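Hypothetical protein (Ruminococcus gnavus, PDB 4QAN) is of unknown function but has a cystatin-like fold, as a divergent member of the NTF2-like superfamily, and binds a magnesium ion. Local coordinates at residues 13-18 against 208-213; 22-27 against 31-36; 41-46 against 252-257; 53-58 against 92-97; 101-106 against 256-261. All coordinates share one frame; numbering follows the deposited sequence.

Contact 1 of 5, residues 13-18 against 208-213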
# COMPACT_ATOMS: atom_id res chain seq x y z
N GLU A 13 15.66 -12.83 2.95
CA GLU A 13 16.92 -12.77 3.70
C GLU A 13 16.96 -11.57 4.64
O GLU A 13 17.38 -11.69 5.79
CB GLU A 13 18.13 -12.72 2.75
CG GLU A 13 18.53 -14.06 2.17
CD GLU A 13 19.53 -13.95 1.02
OE1 GLU A 13 20.24 -12.92 0.91
OE2 GLU A 13 19.62 -14.91 0.22
N SER A 14 16.52 -10.40 4.16
CA SER A 14 16.50 -9.22 5.02
C SER A 14 15.46 -9.35 6.14
O SER A 14 15.72 -8.98 7.28
CB SER A 14 16.24 -7.96 4.20
OG SER A 14 17.29 -7.76 3.28
N LEU A 15 14.30 -9.91 5.82
CA LEU A 15 13.29 -10.12 6.86
C LEU A 15 13.70 -11.13 7.91
O LEU A 15 13.21 -11.06 9.02
CB LEU A 15 11.95 -10.53 6.26
CG LEU A 15 11.21 -9.32 5.71
CD1 LEU A 15 10.14 -9.79 4.74
CD2 LEU A 15 10.64 -8.45 6.84
N GLN A 16 14.61 -12.04 7.58
CA GLN A 16 15.19 -12.96 8.57
C GLN A 16 16.20 -12.30 9.50
O GLN A 16 16.58 -12.90 10.50
CB GLN A 16 15.90 -14.14 7.89
CG GLN A 16 15.00 -15.03 7.07
CD GLN A 16 15.79 -15.92 6.13
OE1 GLN A 16 16.82 -16.48 6.51
NE2 GLN A 16 15.31 -16.06 4.89
N LYS A 17 16.67 -11.10 9.15
CA LYS A 17 17.69 -10.41 9.97
C LYS A 17 17.12 -9.92 11.29
O LYS A 17 15.99 -9.47 11.34
CB LYS A 17 18.30 -9.21 9.23
CG LYS A 17 19.24 -9.56 8.09
CD LYS A 17 19.66 -8.31 7.34
CE LYS A 17 20.76 -8.61 6.34
NZ LYS A 17 20.95 -7.48 5.38
N GLU A 18 17.94 -10.00 12.34
CA GLU A 18 17.55 -9.60 13.69
C GLU A 18 17.46 -8.07 13.84
O GLU A 18 18.30 -7.34 13.30
CB GLU A 18 18.58 -10.14 14.70
CG GLU A 18 18.03 -10.41 16.09
CD GLU A 18 16.92 -11.46 16.10
OE1 GLU A 18 16.99 -12.46 15.34
OE2 GLU A 18 15.96 -11.28 16.88
N ALA A 208 10.70 -5.59 12.15
CA ALA A 208 10.16 -5.84 10.83
C ALA A 208 8.70 -5.42 10.80
O ALA A 208 7.97 -5.69 11.74
CB ALA A 208 10.30 -7.31 10.47
N ASN A 209 8.28 -4.78 9.72
CA ASN A 209 6.93 -4.23 9.65
C ASN A 209 6.36 -4.19 8.25
O ASN A 209 5.53 -3.33 7.96
CB ASN A 209 6.96 -2.80 10.20
CG ASN A 209 7.88 -1.91 9.39
OD1 ASN A 209 8.75 -2.39 8.66
ND2 ASN A 209 7.67 -0.61 9.50
N TYR A 210 6.83 -5.08 7.39
CA TYR A 210 6.30 -5.22 6.03
C TYR A 210 6.32 -6.70 5.64
O TYR A 210 6.96 -7.50 6.31
CB TYR A 210 7.14 -4.39 5.06
CG TYR A 210 8.58 -4.83 4.88
CD1 TYR A 210 9.57 -4.43 5.76
CD2 TYR A 210 8.95 -5.64 3.81
CE1 TYR A 210 10.90 -4.83 5.59
CE2 TYR A 210 10.26 -6.05 3.64
CZ TYR A 210 11.23 -5.65 4.54
OH TYR A 210 12.51 -6.05 4.35
N PHE A 211 5.64 -7.05 4.56
CA PHE A 211 5.64 -8.42 4.09
C PHE A 211 5.76 -8.47 2.57
O PHE A 211 5.38 -7.52 1.88
CB PHE A 211 4.35 -9.13 4.54
CG PHE A 211 3.13 -8.65 3.82
CD1 PHE A 211 2.41 -7.58 4.31
CD2 PHE A 211 2.71 -9.25 2.65
CE1 PHE A 211 1.28 -7.12 3.64
CE2 PHE A 211 1.59 -8.81 1.99
CZ PHE A 211 0.88 -7.73 2.48
N GLN A 212 6.32 -9.58 2.09
CA GLN A 212 6.40 -9.89 0.66
C GLN A 212 5.70 -11.26 0.49
O GLN A 212 6.16 -12.26 1.03
CB GLN A 212 7.88 -9.92 0.18
CG GLN A 212 8.07 -9.75 -1.34
CD GLN A 212 9.54 -9.56 -1.78
OE1 GLN A 212 10.19 -8.59 -1.41
NE2 GLN A 212 10.04 -10.49 -2.60
N ALA A 213 4.58 -11.29 -0.23
CA ALA A 213 3.86 -12.54 -0.42
C ALA A 213 4.65 -13.42 -1.39
O ALA A 213 5.43 -12.90 -2.20
CB ALA A 213 2.47 -12.26 -0.94
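Leu15 and Ala208 bring the two loops together with their CA atoms 6.6 Å apart, where a type I beta turn from Ser14 to Lys17, closed by the bond from Lys17 N to Ser14 O, faces the irregular chain of 208-213. Leu15 carries the contact. Its CD2 methyl lies over one face of the Tyr210 ring, 3.9 Å from the ring centroid and shifted toward the rim, a CH-pi contact that suits a branched aliphatic side chain on the flat face of an aromatic. The same methyl touches Ala208 CB at 3.8 Å, while CD1 reaches Tyr210 CE2 at 3.9 Å, so both branches of the leucine are used. Tyr210 CG stands between its backbone N and carbonyl carbon (chi1 65°), which brings one ring face to Leu15 CD2, the two side chains crossing at a slant. Its phenol oxygen is held by Thr252, and the hydroxyl of Ser14 by Asp251, both partners lying in the loop before helix 254-275. Ala208, small and exposed, adds a methyl beside Leu15 CD2. This is loop-to-loop packing: the turn before helix 27-39 packs on the loop between strand 187-188 and helix 221-234.

Contact 2 of 5, residues 22-27 against 31-36; sequences TSFSEE and VLYMLS
Phe24 and Tyr33 meet with their side chains crossing at about a right angle and their ring planes inclined at 47°, a slanted aromatic pair with centroids 4.8 Å apart. The tip of the phenylalanine does most of the touching: CZ lies over one face of the tyrosine ring, offset toward the rim, and comes 3.3 Å from Tyr33 CG. From there CE1 extends over the root of the tyrosine, 3.8 Å from Tyr33 CB, so Phe24 presses on the inner end of the phenol ring and leaves the hydroxyl end to other partners. Tyr33 has CG anti to the backbone N (chi1 175°), which sends the ring off the helix toward the incoming loop. Its OH is bonded to the carbonyl of Met45 in the next helix, 43-48. Tyrosine therefore suits this place twice, with a broad face for Phe24 and a polar tip for a backbone oxygen. A leucine in its place would probably leave Phe24 CZ without the ring face it meets and the Met45 carbonyl without its phenol partner. The backbone bond from Val31 N to Glu27 O, 3.0 Å long, belongs to the first turn of the helix, and Val31 CG2 sits 3.2 Å from that same Glu27 oxygen. The Glu27 carboxylate leads away from 31-36 and is hydrogen-bonded to Ser142 of strand 140-150. Glu26 occupies the N-cap position, and the whole is a helix N-terminus with the preceding loop folded back on it, where helix 27-39 packs against the curved antiparallel sheet of a cystatin-like domain.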
# COMPACT_ATOMS: atom_id res chain seq x y z
N THR A 22 14.86 -1.84 19.90
CA THR A 22 13.44 -2.01 20.23
C THR A 22 12.60 -0.89 19.63
O THR A 22 11.61 -1.14 18.94
CB THR A 22 13.16 -1.97 21.75
OG1 THR A 22 14.07 -2.82 22.45
CG2 THR A 22 11.72 -2.40 22.04
N SER A 23 13.01 0.35 19.91
CA SER A 23 12.19 1.52 19.65
C SER A 23 13.03 2.79 19.61
O SER A 23 14.17 2.80 20.05
CB SER A 23 11.13 1.66 20.75
OG SER A 23 11.73 1.68 22.04
N PHE A 24 12.46 3.85 19.07
CA PHE A 24 13.05 5.18 19.13
C PHE A 24 12.20 5.98 20.11
O PHE A 24 11.01 6.21 19.89
CB PHE A 24 13.11 5.84 17.75
CG PHE A 24 13.68 4.95 16.69
CD1 PHE A 24 15.01 4.54 16.75
CD2 PHE A 24 12.89 4.49 15.63
CE1 PHE A 24 15.53 3.70 15.78
CE2 PHE A 24 13.42 3.66 14.67
CZ PHE A 24 14.73 3.25 14.74
N SER A 25 12.82 6.34 21.23
CA SER A 25 12.15 7.04 22.31
C SER A 25 12.18 8.55 22.07
O SER A 25 11.41 9.29 22.68
CB SER A 25 12.83 6.71 23.65
OG SER A 25 14.24 6.60 23.50
N GLU A 26 13.08 8.99 21.19
CA GLU A 26 13.20 10.39 20.83
C GLU A 26 13.06 10.49 19.33
O GLU A 26 13.56 9.62 18.60
CB GLU A 26 14.57 10.94 21.24
CG GLU A 26 14.60 12.44 21.44
CD GLU A 26 13.94 12.88 22.74
OE1 GLU A 26 13.43 12.01 23.48
OE2 GLU A 26 13.93 14.10 23.03
N GLU A 27 12.38 11.53 18.85
CA GLU A 27 12.18 11.70 17.41
C GLU A 27 13.51 11.88 16.65
O GLU A 27 13.61 11.50 15.48
CB GLU A 27 11.18 12.84 17.09
CG GLU A 27 11.65 14.27 17.35
CD GLU A 27 10.94 14.94 18.50
OE1 GLU A 27 11.00 14.42 19.64
OE2 GLU A 27 10.33 16.02 18.28
N VAL A 31 14.81 9.95 13.15
CA VAL A 31 15.24 10.72 11.98
C VAL A 31 16.60 10.24 11.49
O VAL A 31 16.78 10.03 10.29
CB VAL A 31 15.33 12.22 12.30
CG1 VAL A 31 15.99 12.99 11.15
CG2 VAL A 31 13.95 12.79 12.60
N LEU A 32 17.53 10.06 12.42
CA LEU A 32 18.88 9.63 12.09
C LEU A 32 18.88 8.22 11.53
O LEU A 32 19.49 7.97 10.49
CB LEU A 32 19.80 9.69 13.32
CG LEU A 32 20.15 11.09 13.84
CD1 LEU A 32 20.96 11.00 15.13
CD2 LEU A 32 20.91 11.87 12.78
N TYR A 33 18.18 7.32 12.21
CA TYR A 33 17.99 5.96 11.73
C TYR A 33 17.59 6.01 10.27
O TYR A 33 18.15 5.30 9.44
CB TYR A 33 16.91 5.24 12.56
CG TYR A 33 16.54 3.85 12.07
CD1 TYR A 33 15.46 3.64 11.23
CD2 TYR A 33 17.28 2.72 12.46
CE1 TYR A 33 15.13 2.36 10.79
CE2 TYR A 33 16.95 1.44 12.02
CZ TYR A 33 15.88 1.27 11.19
OH TYR A 33 15.56 -0.01 10.74
N MSE A 34 16.63 6.87 9.94
CA MSE A 34 16.16 6.96 8.56
C MSE A 34 17.24 7.54 7.69
O MSE A 34 17.43 7.09 6.56
CB MSE A 34 14.86 7.76 8.50
CG MSE A 34 14.25 7.84 7.11
SE MSE A 34 13.71 6.05 6.51
CE MSE A 34 12.21 5.74 7.74
N LEU A 35 17.96 8.53 8.19
CA LEU A 35 19.06 9.12 7.44
C LEU A 35 20.18 8.11 7.15
O LEU A 35 20.70 8.05 6.04
CB LEU A 35 19.62 10.33 8.18
CG LEU A 35 18.68 11.54 8.24
CD1 LEU A 35 19.21 12.55 9.24
CD2 LEU A 35 18.53 12.17 6.87
N SER A 36 20.54 7.32 8.16
CA SER A 36 21.49 6.22 7.97
C SER A 36 21.04 5.23 6.89
O SER A 36 21.82 4.83 6.03
CB SER A 36 21.69 5.45 9.26
OG SER A 36 22.43 4.28 8.99

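Contact 3 of 5, residues 41-46 against 252-257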
# COMPACT_ATOMS: atom_id res chain seq x y z
N ASN A 41 21.83 3.14 1.45
CA ASN A 41 20.91 2.63 0.44
C ASN A 41 20.26 1.29 0.87
O ASN A 41 20.18 0.35 0.08
CB ASN A 41 21.64 2.51 -0.91
CG ASN A 41 20.70 2.22 -2.07
OD1 ASN A 41 19.50 2.50 -2.03
ND2 ASN A 41 21.25 1.62 -3.12
N ASP A 42 19.81 1.22 2.12
CA ASP A 42 19.27 -0.02 2.68
C ASP A 42 17.77 0.10 2.86
O ASP A 42 17.28 0.66 3.84
CB ASP A 42 19.96 -0.35 4.02
CG ASP A 42 19.54 -1.71 4.59
OD1 ASP A 42 18.49 -2.23 4.18
OD2 ASP A 42 20.25 -2.24 5.46
N LEU A 43 17.04 -0.45 1.90
CA LEU A 43 15.60 -0.33 1.84
C LEU A 43 14.96 -1.01 3.04
O LEU A 43 14.04 -0.47 3.67
CB LEU A 43 15.07 -0.95 0.56
CG LEU A 43 13.55 -0.95 0.38
CD1 LEU A 43 13.07 0.48 0.28
CD2 LEU A 43 13.13 -1.77 -0.83
N ASP A 44 15.43 -2.21 3.35
CA ASP A 44 14.88 -2.98 4.44
C ASP A 44 14.93 -2.16 5.72
O ASP A 44 13.90 -1.98 6.40
CB ASP A 44 15.66 -4.29 4.61
CG ASP A 44 15.21 -5.06 5.82
OD1 ASP A 44 14.13 -5.68 5.75
OD2 ASP A 44 15.94 -5.04 6.84
N MSE A 45 16.12 -1.64 6.02
CA MSE A 45 16.34 -0.79 7.20
C MSE A 45 15.37 0.37 7.23
O MSE A 45 14.73 0.62 8.26
CB MSE A 45 17.80 -0.34 7.21
CG MSE A 45 18.15 0.37 8.50
SE MSE A 45 19.97 1.10 8.34
CE MSE A 45 19.90 2.09 10.05
N ALA A 46 15.24 1.07 6.10
CA ALA A 46 14.37 2.24 5.95
C ALA A 46 12.92 1.95 6.27
O ALA A 46 12.29 2.70 7.01
CB ALA A 46 14.46 2.79 4.52
N THR A 252 14.69 -9.07 0.01
CA THR A 252 13.62 -8.08 -0.10
C THR A 252 13.82 -7.27 -1.37
O THR A 252 14.90 -6.73 -1.59
CB THR A 252 13.65 -7.15 1.13
OG1 THR A 252 13.18 -7.86 2.28
CG2 THR A 252 12.82 -5.89 0.90
N SER A 253 12.79 -7.19 -2.21
CA SER A 253 12.90 -6.56 -3.52
C SER A 253 12.01 -5.32 -3.61
O SER A 253 10.80 -5.43 -3.45
CB SER A 253 12.49 -7.57 -4.61
OG SER A 253 12.20 -6.92 -5.83
N PRO A 254 12.59 -4.14 -3.89
CA PRO A 254 11.74 -2.96 -4.07
C PRO A 254 10.76 -3.12 -5.20
O PRO A 254 9.60 -2.72 -5.08
CB PRO A 254 12.73 -1.82 -4.36
CG PRO A 254 14.04 -2.46 -4.64
CD PRO A 254 14.02 -3.81 -4.00
N GLU A 255 11.20 -3.72 -6.30
CA GLU A 255 10.34 -3.89 -7.46
C GLU A 255 9.13 -4.77 -7.14
O GLU A 255 7.99 -4.46 -7.53
CB GLU A 255 11.12 -4.49 -8.64
CG GLU A 255 12.26 -3.62 -9.15
CD GLU A 255 13.54 -3.67 -8.30
OE1 GLU A 255 13.65 -4.51 -7.37
OE2 GLU A 255 14.44 -2.84 -8.57
N LEU A 256 9.35 -5.87 -6.41
CA LEU A 256 8.26 -6.81 -6.15
C LEU A 256 7.28 -6.21 -5.18
O LEU A 256 6.07 -6.42 -5.30
CB LEU A 256 8.77 -8.15 -5.62
CG LEU A 256 9.51 -9.03 -6.62
CD1 LEU A 256 10.09 -10.27 -5.95
CD2 LEU A 256 8.59 -9.42 -7.78
N LEU A 257 7.81 -5.47 -4.21
CA LEU A 257 6.97 -4.80 -3.22
C LEU A 257 6.10 -3.70 -3.81
O LEU A 257 4.97 -3.51 -3.37
CB LEU A 257 7.81 -4.24 -2.09
CG LEU A 257 8.36 -5.27 -1.12
CD1 LEU A 257 9.27 -4.60 -0.09
CD2 LEU A 257 7.23 -6.02 -0.43
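Leu43 places its CG anti to the backbone N (chi1 178°) and then turns at chi2 (65°), a combination that drives the CD2 methyl out of the first turn of its helix and onto Pro254. Two helix N-termini thus meet here, those of helix 43-48 and helix 254-275, each opened by a capping residue. The methyl sits against the proline ring, 3.6 Å from Pro254 CB and 3.9 Å from Pro254 CD, with the two side chains passing each other at a slant. Both residue types fit: proline, lacking an N-H, is well tolerated in the first turn, where no backbone bond is asked of it, and its rigid ring gives leucine a fixed apolar surface. Leu43 also touches Ile99 of helix 87-108, so the contact joins three helices.

Thr252 stands looser beside this pair, its CG2 methyl 4.5 Å from Leu43 CD2. Its hydroxyl is bonded to that of Thr12, while Asp44, nearby, forms a salt bridge with Arg48 one turn further on. Just ahead, Asn41, with its positive phi, is the C-prime residue of the Schellman motif that ends helix 27-39, which lets Asp42 begin the next helix at once. The caps themselves are short polar side chains: Ser253 OG accepts from Leu256 N at 3.1 Å, and Asp42 OD1 takes the N-H of Met45 from above its carboxylate plane, with Met45 N 3.1 Å away and the bond almost perfectly straight.

Contact 4 of 5, residues 53-58 against 92-97; sequences DETALQ and AEMTKA
Met94, a selenomethionine, reaches across from helix 87-108 to Thr55 and Ala56 on helix 52-58, and its outer atoms make the contact. From CB, which points toward the other helix, the chain runs out through CG, lying anti to the carbonyl carbon, and continues nearly straight at chi2 (-169°). These first carbons serve as a spacer: between 53-58 and 92-97 the nearest CA atoms, of Ala56 and Met94, are 8.1 Å apart. At SE the side chain meets Ala56, 3.9 Å from Ala56 N and 4.0 Å from Ala56 CB; a small alanine there lets the large selenium come close to the helix backbone. The chain then bends at chi3 (82°) and turns CE onto Thr55, where it lies 3.5 Å from Thr55 CG2, a snug fit, and 3.6 Å from Thr55 CB. Threonine suits the spot because it offers its methyl to CE while its hydroxyl bonds to the carbonyl of Ala51. Leu178 and Tyr179 also touch the long side chain. The selenoether chain of one helix packs on the small Thr55 and Ala56 of the other, plain helix-helix packing that joins helix 52-58 to helix 87-108 in the buried interior.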
# COMPACT_ATOMS: atom_id res chain seq x y z
N ASP A 53 2.64 -0.07 10.34
CA ASP A 53 1.58 -0.71 11.13
C ASP A 53 0.82 0.29 12.00
O ASP A 53 -0.38 0.17 12.19
CB ASP A 53 2.15 -1.83 12.01
CG ASP A 53 2.70 -3.00 11.22
OD1 ASP A 53 2.21 -3.27 10.10
OD2 ASP A 53 3.62 -3.66 11.73
N GLU A 54 1.53 1.27 12.53
CA GLU A 54 0.94 2.21 13.48
C GLU A 54 -0.06 3.11 12.74
O GLU A 54 -1.21 3.22 13.16
CB GLU A 54 2.01 3.03 14.21
CG GLU A 54 3.07 2.20 14.94
CD GLU A 54 4.26 1.81 14.06
OE1 GLU A 54 4.15 1.90 12.82
OE2 GLU A 54 5.31 1.42 14.63
N THR A 55 0.36 3.71 11.64
CA THR A 55 -0.55 4.51 10.81
C THR A 55 -1.72 3.64 10.32
O THR A 55 -2.88 4.03 10.44
CB THR A 55 0.17 5.14 9.61
OG1 THR A 55 1.23 5.99 10.08
CG2 THR A 55 -0.79 5.95 8.75
N ALA A 56 -1.41 2.46 9.79
CA ALA A 56 -2.46 1.60 9.23
C ALA A 56 -3.57 1.26 10.25
O ALA A 56 -4.75 1.25 9.90
CB ALA A 56 -1.86 0.33 8.65
N LEU A 57 -3.20 1.01 11.49
CA LEU A 57 -4.17 0.67 12.54
C LEU A 57 -4.84 1.88 13.24
O LEU A 57 -5.91 1.72 13.83
CB LEU A 57 -3.51 -0.22 13.59
CG LEU A 57 -3.00 -1.57 13.06
CD1 LEU A 57 -2.04 -2.22 14.05
CD2 LEU A 57 -4.16 -2.49 12.74
N GLN A 58 -4.24 3.07 13.13
CA GLN A 58 -4.66 4.24 13.92
C GLN A 58 -5.22 5.43 13.13
O GLN A 58 -5.98 6.23 13.68
CB GLN A 58 -3.47 4.76 14.75
CG GLN A 58 -2.82 3.73 15.64
CD GLN A 58 -3.72 3.33 16.77
OE1 GLN A 58 -3.94 4.10 17.70
NE2 GLN A 58 -4.26 2.11 16.70
N ALA A 92 0.39 -3.09 2.32
CA ALA A 92 1.05 -3.20 1.03
C ALA A 92 1.07 -1.89 0.26
O ALA A 92 2.08 -1.56 -0.34
CB ALA A 92 0.42 -4.29 0.19
N GLU A 93 -0.02 -1.13 0.27
CA GLU A 93 -0.00 0.15 -0.41
C GLU A 93 0.93 1.13 0.29
O GLU A 93 1.67 1.83 -0.36
CB GLU A 93 -1.39 0.75 -0.55
CG GLU A 93 -2.25 0.06 -1.59
CD GLU A 93 -3.30 0.99 -2.14
OE1 GLU A 93 -2.92 1.92 -2.87
OE2 GLU A 93 -4.51 0.80 -1.85
N MSE A 94 0.90 1.16 1.61
CA MSE A 94 1.73 2.08 2.36
C MSE A 94 3.18 1.78 2.10
O MSE A 94 3.96 2.70 1.84
CB MSE A 94 1.43 1.97 3.85
CG MSE A 94 0.09 2.66 4.16
SE MSE A 94 -0.07 2.79 6.11
CE MSE A 94 1.04 4.40 6.23
N THR A 95 3.53 0.50 2.13
CA THR A 95 4.89 0.04 1.84
C THR A 95 5.36 0.53 0.45
O THR A 95 6.45 1.09 0.33
CB THR A 95 4.98 -1.50 1.97
OG1 THR A 95 4.55 -1.88 3.27
CG2 THR A 95 6.40 -2.00 1.79
N LYS A 96 4.52 0.41 -0.57
CA LYS A 96 4.86 0.98 -1.88
C LYS A 96 5.11 2.49 -1.82
O LYS A 96 6.09 2.99 -2.37
CB LYS A 96 3.76 0.67 -2.89
CG LYS A 96 3.91 1.35 -4.26
CD LYS A 96 2.61 1.18 -4.99
CE LYS A 96 2.76 1.39 -6.48
NZ LYS A 96 2.92 2.82 -6.83
N ALA A 97 4.24 3.21 -1.11
CA ALA A 97 4.36 4.67 -1.02
C ALA A 97 5.67 5.05 -0.36
O ALA A 97 6.34 5.97 -0.83
CB ALA A 97 3.17 5.27 -0.26

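Contact 5 of 5, residues 101-106 against 256-261; sequences QFEELS and LLKKQG
Glu103 and Lys258 form a salt bridge between two long helices, 87-108 and 254-275, at the surface of the protein. Between residues 101-106 and 256-261 the ion pair is the direct contact. Within these segments the nearest CA atoms, those of Glu103 and Lys258, are 11.3 Å apart, a separation that suits two long side chains, whose opposite charges then attract. They approach from opposite directions: Glu103 is extended beyond CG, whereas Lys258 bends at chi3 (-52°), which brings its ammonium to the carboxylate. Both oxygens are engaged, Glu103 OE2 weakly at 3.3 Å from Lys258 NZ. An alanine in place of the lysine would probably leave the Glu103 carboxylate without its positive mate and the two helices without this bridge.

Apolar contact is secondary: the Lys258 side chain also touches Ile99 of helix 87-108, and its ammonium goes on to Glu103. Hydrogen bonding within the helix supplies a third kind. Ser106 OG donates to Phe102 O at 3.1 Å from above the carbonyl plane, and the same oxygen accepts from Ser106 N, a familiar way for serine to satisfy its hydroxyl in a helix. In the stronger arm of the salt bridge, Lys258 NZ lies 3.0 Å from Glu103 OE1, on its syn lone pair.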
# COMPACT_ATOMS: atom_id res chain seq x y z
N GLN A 101 9.00 7.21 -1.77
CA GLN A 101 9.66 8.31 -1.08
C GLN A 101 11.15 8.03 -1.02
O GLN A 101 11.95 8.88 -1.36
CB GLN A 101 9.11 8.49 0.33
CG GLN A 101 7.67 8.94 0.35
CD GLN A 101 7.32 9.73 1.59
OE1 GLN A 101 7.82 9.46 2.68
NE2 GLN A 101 6.45 10.73 1.42
N PHE A 102 11.51 6.82 -0.59
CA PHE A 102 12.90 6.43 -0.47
C PHE A 102 13.62 6.61 -1.81
O PHE A 102 14.67 7.23 -1.88
CB PHE A 102 13.00 4.99 0.01
CG PHE A 102 14.40 4.52 0.24
CD1 PHE A 102 15.05 4.79 1.44
CD2 PHE A 102 15.08 3.79 -0.74
CE1 PHE A 102 16.33 4.34 1.65
CE2 PHE A 102 16.36 3.34 -0.53
CZ PHE A 102 16.99 3.61 0.67
N GLU A 103 13.04 6.05 -2.87
CA GLU A 103 13.66 6.11 -4.20
C GLU A 103 13.81 7.55 -4.70
O GLU A 103 14.87 7.93 -5.20
CB GLU A 103 12.88 5.26 -5.21
CG GLU A 103 12.99 3.76 -4.95
CD GLU A 103 12.08 2.92 -5.85
OE1 GLU A 103 11.16 3.48 -6.46
OE2 GLU A 103 12.28 1.69 -5.94
N GLU A 104 12.75 8.34 -4.53
CA GLU A 104 12.77 9.74 -4.94
C GLU A 104 13.92 10.53 -4.27
O GLU A 104 14.72 11.17 -4.96
CB GLU A 104 11.43 10.41 -4.66
CG GLU A 104 11.35 11.84 -5.12
CD GLU A 104 9.98 12.46 -4.93
OE1 GLU A 104 9.00 11.72 -4.67
OE2 GLU A 104 9.88 13.70 -5.04
N LEU A 105 14.01 10.47 -2.94
CA LEU A 105 15.10 11.17 -2.22
C LEU A 105 16.47 10.64 -2.62
O LEU A 105 17.43 11.40 -2.67
CB LEU A 105 14.96 11.03 -0.70
CG LEU A 105 14.13 12.06 0.06
CD1 LEU A 105 12.65 11.96 -0.28
CD2 LEU A 105 14.34 11.88 1.56
N SER A 106 16.56 9.34 -2.87
CA SER A 106 17.81 8.72 -3.31
C SER A 106 18.20 9.21 -4.71
O SER A 106 19.37 9.26 -5.04
CB SER A 106 17.70 7.20 -3.31
OG SER A 106 17.68 6.68 -1.99
N LEU A 256 9.35 -5.87 -6.41
CA LEU A 256 8.26 -6.81 -6.15
C LEU A 256 7.28 -6.21 -5.18
O LEU A 256 6.07 -6.42 -5.30
CB LEU A 256 8.77 -8.15 -5.62
CG LEU A 256 9.51 -9.03 -6.62
CD1 LEU A 256 10.09 -10.27 -5.95
CD2 LEU A 256 8.59 -9.42 -7.78
N LEU A 257 7.81 -5.47 -4.21
CA LEU A 257 6.97 -4.80 -3.22
C LEU A 257 6.10 -3.70 -3.81
O LEU A 257 4.97 -3.51 -3.37
CB LEU A 257 7.81 -4.24 -2.09
CG LEU A 257 8.36 -5.27 -1.12
CD1 LEU A 257 9.27 -4.60 -0.09
CD2 LEU A 257 7.23 -6.02 -0.43
N LYS A 258 6.63 -2.96 -4.78
CA LYS A 258 5.85 -1.92 -5.41
C LYS A 258 4.70 -2.55 -6.24
O LYS A 258 3.57 -2.08 -6.19
CB LYS A 258 6.73 -1.00 -6.26
CG LYS A 258 7.68 -0.15 -5.43
CD LYS A 258 8.37 0.94 -6.24
CE LYS A 258 9.03 0.37 -7.48
NZ LYS A 258 9.85 1.40 -8.15
N LYS A 259 5.03 -3.62 -6.96
CA LYS A 259 4.03 -4.42 -7.71
C LYS A 259 2.94 -4.95 -6.78
O LYS A 259 1.77 -4.94 -7.14
CB LYS A 259 4.72 -5.61 -8.38
CG LYS A 259 4.25 -5.93 -9.79
CD LYS A 259 5.30 -6.73 -10.58
CE LYS A 259 6.71 -6.11 -10.53
NZ LYS A 259 7.63 -6.50 -11.65
N GLN A 260 3.34 -5.43 -5.60
CA GLN A 260 2.41 -5.93 -4.59
C GLN A 260 1.49 -4.81 -4.12
O GLN A 260 0.27 -5.00 -3.99
CB GLN A 260 3.19 -6.53 -3.40
CG GLN A 260 2.35 -6.95 -2.21
CD GLN A 260 3.18 -7.61 -1.10
OE1 GLN A 260 3.40 -8.81 -1.12
NE2 GLN A 260 3.61 -6.82 -0.14
N GLY A 261 2.08 -3.64 -3.88
CA GLY A 261 1.35 -2.39 -3.65
C GLY A 261 0.33 -2.07 -4.73
O GLY A 261 -0.79 -1.71 -4.41

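How the contacts relate
Contacts 2 and 4 are buried, contacts 1 and 3 partly so, and contact 5 lies at the surface, and the chemistry follows: aromatic and selenomethionine packing inside, mixed apolar and hydroxyl groups between, a salt bridge outside. Helix 254-275 serves contacts 3 and 5, and helix 87-108 serves contacts 4 and 5, so these three share two long helices. Contact 1 meets contact 3 at Tyr210, and it joins these helices through Gln260, whose amide grips the backbone of Phe211 and Ala213. Contact 2 stands apart beside the sheet, tied to contact 3 by the bond from Tyr33 to Met45.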